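PDB 5MQR: beta-L-arabinobiosidase from Bacteroides thetaiotaomicron, which probably hydrolyses glycosidic linkages of plant pectin, combining a sialidase-like beta-propeller region with a six-hairpin glycosidase region in one chain. Local coordinates for residues 407-419 and 461-473. Numbering follows the deposited sequence.
Sequences VQINASAHADDDF and VERKIPASKELKV
Lys-464 NZ is gripped by three oxygens: it donates to Ile-409 O at 2.8 Å and to Ser-46 OG and Pro-47 O. This ammonium fastens the linker that follows strand 397-403 to the sialidase-like carbohydrate-binding-module region, where the chain passes at Lys-469 from strand 460-468 of a mixed sheet to strand 470-479 of an antiparallel one. With CG anti to the backbone N (chi1 -160°), an extended lysine chain carries the ammonium from the strand to the carbonyl of Ile-409.

Arg-463 meets Asp-417 side-on. NE binds OD2 at 2.9 Å, almost straight at 176°, while NH2 binds OD1; both oxygens use syn lone pairs, and the planes lie only 9° apart. Trp-431 NE1 also donates to OD2. NH1 turns back to Lys-464 O, one water joins NH1 to Ala-413 O, and a second reaches His-414 O, its bond from NH2 weak. These in-plane partners fix the rotation of the guanidinium beneath Ala-415, whose CB sits 3.5 Å above its plane. A methionine in place of Arg-463 would probably leave the Asp-417 carboxylate without its countercharge and both water bridges without their donor.

Ala-411 points a small methyl at the strand, CB 3.4 Å from Lys-464 O, which lets its CA come within 5.0 Å of Ile-465 CA. Pro-466 offers a rigid, apolar ring to the face of His-414, a CH-pi contact with CD 3.8 Å from the imidazole centroid. Thr-609 OG1 bonds to ND1, while at the ring edge one water links NE2, at 2.8 Å, to Ser-468 OG, which itself donates to Pro-466 O.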
# COMPACT_ATOMS: atom_id res chain seq x y z
N VAL A 407 -6.09 -4.30 -5.16
CA VAL A 407 -6.54 -2.99 -5.62
C VAL A 407 -5.78 -1.90 -4.88
O VAL A 407 -5.86 -1.84 -3.69
CB VAL A 407 -8.06 -2.83 -5.43
CG1 VAL A 407 -8.53 -1.47 -5.99
CG2 VAL A 407 -8.82 -4.00 -6.08
N GLN A 408 -5.03 -1.08 -5.59
CA GLN A 408 -4.21 -0.01 -5.00
C GLN A 408 -4.93 1.32 -5.21
O GLN A 408 -5.33 1.60 -6.32
CB GLN A 408 -2.86 0.09 -5.73
CG GLN A 408 -1.63 -0.52 -5.09
CD GLN A 408 -0.41 -0.28 -5.98
OE1 GLN A 408 -0.25 -0.93 -7.02
NE2 GLN A 408 0.42 0.70 -5.60
N ILE A 409 -5.05 2.13 -4.17
CA ILE A 409 -5.63 3.47 -4.27
C ILE A 409 -4.57 4.49 -4.73
O ILE A 409 -4.82 5.26 -5.66
CB ILE A 409 -6.22 3.98 -2.94
CG1 ILE A 409 -7.14 2.96 -2.27
CG2 ILE A 409 -6.93 5.31 -3.15
CD1 ILE A 409 -8.15 2.34 -3.20
N ASN A 410 -3.43 4.53 -4.07
CA ASN A 410 -2.41 5.54 -4.36
C ASN A 410 -1.20 4.92 -4.99
O ASN A 410 -0.94 3.75 -4.80
CB ASN A 410 -1.97 6.25 -3.09
CG ASN A 410 -3.12 6.89 -2.37
OD1 ASN A 410 -4.00 7.52 -2.97
ND2 ASN A 410 -3.14 6.72 -1.08
N ALA A 411 -0.47 5.72 -5.73
CA ALA A 411 0.77 5.28 -6.32
C ALA A 411 1.84 5.39 -5.22
O ALA A 411 1.87 6.39 -4.50
CB ALA A 411 1.11 6.16 -7.50
N SER A 412 2.68 4.37 -5.10
CA SER A 412 3.72 4.34 -4.08
C SER A 412 5.08 4.83 -4.61
O SER A 412 6.02 4.99 -3.84
CB SER A 412 3.85 2.92 -3.52
OG SER A 412 4.45 2.04 -4.43
N ALA A 413 5.16 5.06 -5.91
CA ALA A 413 6.34 5.57 -6.55
C ALA A 413 5.98 6.50 -7.69
O ALA A 413 4.96 6.33 -8.36
CB ALA A 413 7.17 4.42 -7.08
N HIS A 414 6.88 7.45 -7.93
CA HIS A 414 6.83 8.34 -9.07
C HIS A 414 7.06 7.58 -10.36
O HIS A 414 7.58 6.46 -10.37
CB HIS A 414 7.85 9.47 -8.92
CG HIS A 414 7.36 10.57 -8.05
ND1 HIS A 414 6.56 11.59 -8.53
CD2 HIS A 414 7.47 10.77 -6.72
CE1 HIS A 414 6.22 12.38 -7.53
NE2 HIS A 414 6.75 11.90 -6.42
N ALA A 415 6.68 8.23 -11.45
CA ALA A 415 6.78 7.68 -12.77
C ALA A 415 8.22 7.73 -13.24
O ALA A 415 8.94 8.71 -13.04
CB ALA A 415 5.90 8.47 -13.74
N ASP A 416 8.63 6.65 -13.89
CA ASP A 416 9.85 6.64 -14.67
C ASP A 416 9.67 5.50 -15.68
O ASP A 416 10.15 4.40 -15.47
CB ASP A 416 11.07 6.46 -13.75
CG ASP A 416 12.37 6.58 -14.50
OD1 ASP A 416 12.39 7.05 -15.67
OD2 ASP A 416 13.40 6.20 -13.92
N ASP A 417 8.97 5.80 -16.76
CA ASP A 417 8.32 4.81 -17.58
C ASP A 417 8.96 4.80 -18.95
O ASP A 417 9.08 5.84 -19.60
CB ASP A 417 6.83 5.13 -17.74
CG ASP A 417 6.08 5.22 -16.40
OD1 ASP A 417 6.61 4.88 -15.31
OD2 ASP A 417 4.91 5.66 -16.45
N ASP A 418 9.40 3.62 -19.35
CA ASP A 418 9.93 3.36 -20.68
C ASP A 418 8.97 2.36 -21.31
O ASP A 418 8.96 1.19 -20.94
CB ASP A 418 11.36 2.82 -20.52
CG ASP A 418 12.03 2.46 -21.84
OD1 ASP A 418 11.39 2.59 -22.90
OD2 ASP A 418 13.21 2.01 -21.78
N PHE A 419 8.17 2.83 -22.27
CA PHE A 419 7.10 2.00 -22.86
C PHE A 419 7.62 0.88 -23.76
O PHE A 419 6.89 -0.08 -24.00
CB PHE A 419 6.09 2.86 -23.61
CG PHE A 419 5.43 3.90 -22.76
CD1 PHE A 419 4.67 3.52 -21.65
CD2 PHE A 419 5.56 5.26 -23.05
CE1 PHE A 419 4.07 4.48 -20.84
CE2 PHE A 419 4.97 6.22 -22.25
CZ PHE A 419 4.22 5.83 -21.14
N VAL A 461 -5.37 8.69 -21.30
CA VAL A 461 -4.50 7.99 -20.35
C VAL A 461 -4.25 8.90 -19.13
O VAL A 461 -4.19 10.12 -19.29
CB VAL A 461 -3.19 7.50 -21.02
CG1 VAL A 461 -3.48 6.59 -22.20
CG2 VAL A 461 -2.32 8.63 -21.50
N GLU A 462 -4.18 8.31 -17.93
CA GLU A 462 -3.90 9.02 -16.68
C GLU A 462 -2.76 8.28 -15.98
O GLU A 462 -2.82 7.06 -15.81
CB GLU A 462 -5.07 9.05 -15.68
CG GLU A 462 -6.47 9.36 -16.18
CD GLU A 462 -7.44 9.93 -15.12
OE1 GLU A 462 -7.19 9.86 -13.91
OE2 GLU A 462 -8.50 10.51 -15.53
N ARG A 463 -1.74 9.02 -15.56
CA ARG A 463 -0.67 8.47 -14.72
C ARG A 463 -0.87 8.97 -13.29
O ARG A 463 -0.66 10.15 -12.99
CB ARG A 463 0.72 8.86 -15.25
CG ARG A 463 1.89 8.25 -14.51
CD ARG A 463 1.87 6.74 -14.55
NE ARG A 463 3.14 6.08 -14.23
CZ ARG A 463 3.55 5.70 -13.02
NH1 ARG A 463 2.83 5.95 -11.92
NH2 ARG A 463 4.70 5.05 -12.89
N LYS A 464 -1.31 8.07 -12.41
CA LYS A 464 -1.38 8.39 -11.00
C LYS A 464 0.02 8.34 -10.36
O LYS A 464 0.80 7.44 -10.62
CB LYS A 464 -2.34 7.45 -10.30
CG LYS A 464 -2.85 7.99 -8.99
CD LYS A 464 -4.17 7.35 -8.59
CE LYS A 464 -4.73 8.12 -7.42
NZ LYS A 464 -5.94 7.46 -6.89
N ILE A 465 0.35 9.35 -9.57
CA ILE A 465 1.66 9.47 -8.91
C ILE A 465 1.44 9.82 -7.44
O ILE A 465 0.32 10.20 -7.07
CB ILE A 465 2.53 10.55 -9.57
CG1 ILE A 465 1.80 11.89 -9.57
CG2 ILE A 465 2.91 10.12 -10.97
CD1 ILE A 465 2.71 13.05 -9.79
N PRO A 466 2.49 9.71 -6.59
CA PRO A 466 2.35 10.16 -5.20
C PRO A 466 1.96 11.64 -5.14
O PRO A 466 2.54 12.46 -5.84
CB PRO A 466 3.75 9.94 -4.60
CG PRO A 466 4.42 8.97 -5.50
CD PRO A 466 3.85 9.22 -6.88
N ALA A 467 0.94 11.92 -4.32
CA ALA A 467 0.42 13.26 -4.12
C ALA A 467 1.56 14.19 -3.76
O ALA A 467 2.27 13.92 -2.79
CB ALA A 467 -0.63 13.22 -3.00
N SER A 468 1.74 15.25 -4.54
CA SER A 468 2.93 16.09 -4.47
C SER A 468 2.59 17.58 -4.48
O SER A 468 1.69 18.03 -5.21
CB SER A 468 3.87 15.76 -5.65
OG SER A 468 4.26 14.37 -5.66
N LYS A 469 3.33 18.35 -3.67
CA LYS A 469 3.18 19.81 -3.57
C LYS A 469 4.11 20.49 -4.56
O LYS A 469 3.68 21.41 -5.25
CB LYS A 469 3.48 20.30 -2.15
CG LYS A 469 2.58 19.70 -1.09
CD LYS A 469 3.03 20.06 0.33
CE LYS A 469 2.42 19.09 1.37
NZ LYS A 469 3.10 19.09 2.72
N GLU A 470 5.37 20.05 -4.58
CA GLU A 470 6.33 20.42 -5.62
C GLU A 470 6.47 19.22 -6.56
O GLU A 470 6.73 18.09 -6.11
CB GLU A 470 7.68 20.77 -5.01
CG GLU A 470 7.65 21.91 -4.00
CD GLU A 470 7.39 23.27 -4.65
OE1 GLU A 470 8.14 23.64 -5.60
OE2 GLU A 470 6.45 23.97 -4.21
N LEU A 471 6.27 19.47 -7.86
CA LEU A 471 6.25 18.41 -8.85
C LEU A 471 6.98 18.81 -10.12
O LEU A 471 6.74 19.90 -10.67
CB LEU A 471 4.80 18.06 -9.18
CG LEU A 471 4.50 16.96 -10.18
CD1 LEU A 471 5.02 15.62 -9.69
CD2 LEU A 471 3.00 16.86 -10.40
N LYS A 472 7.85 17.92 -10.60
CA LYS A 472 8.36 17.99 -11.97
C LYS A 472 7.82 16.81 -12.73
O LYS A 472 7.78 15.72 -12.22
CB LYS A 472 9.89 18.00 -12.08
CG LYS A 472 10.54 19.01 -11.16
CD LYS A 472 11.91 19.49 -11.68
CE LYS A 472 12.52 20.57 -10.78
NZ LYS A 472 13.20 19.94 -9.61
N VAL A 473 7.38 17.07 -13.96
CA VAL A 473 6.82 16.10 -14.87
C VAL A 473 7.54 16.29 -16.18
O VAL A 473 7.54 17.39 -16.71
CB VAL A 473 5.31 16.35 -15.09
CG1 VAL A 473 4.73 15.37 -16.11
CG2 VAL A 473 4.58 16.24 -13.76
O HOH W 1 -1.23 8.54 -5.72
O HOH W 2 4.21 4.37 -10.01
O HOH W 3 7.14 4.05 -11.60
O HOH W 4 6.24 12.78 -3.83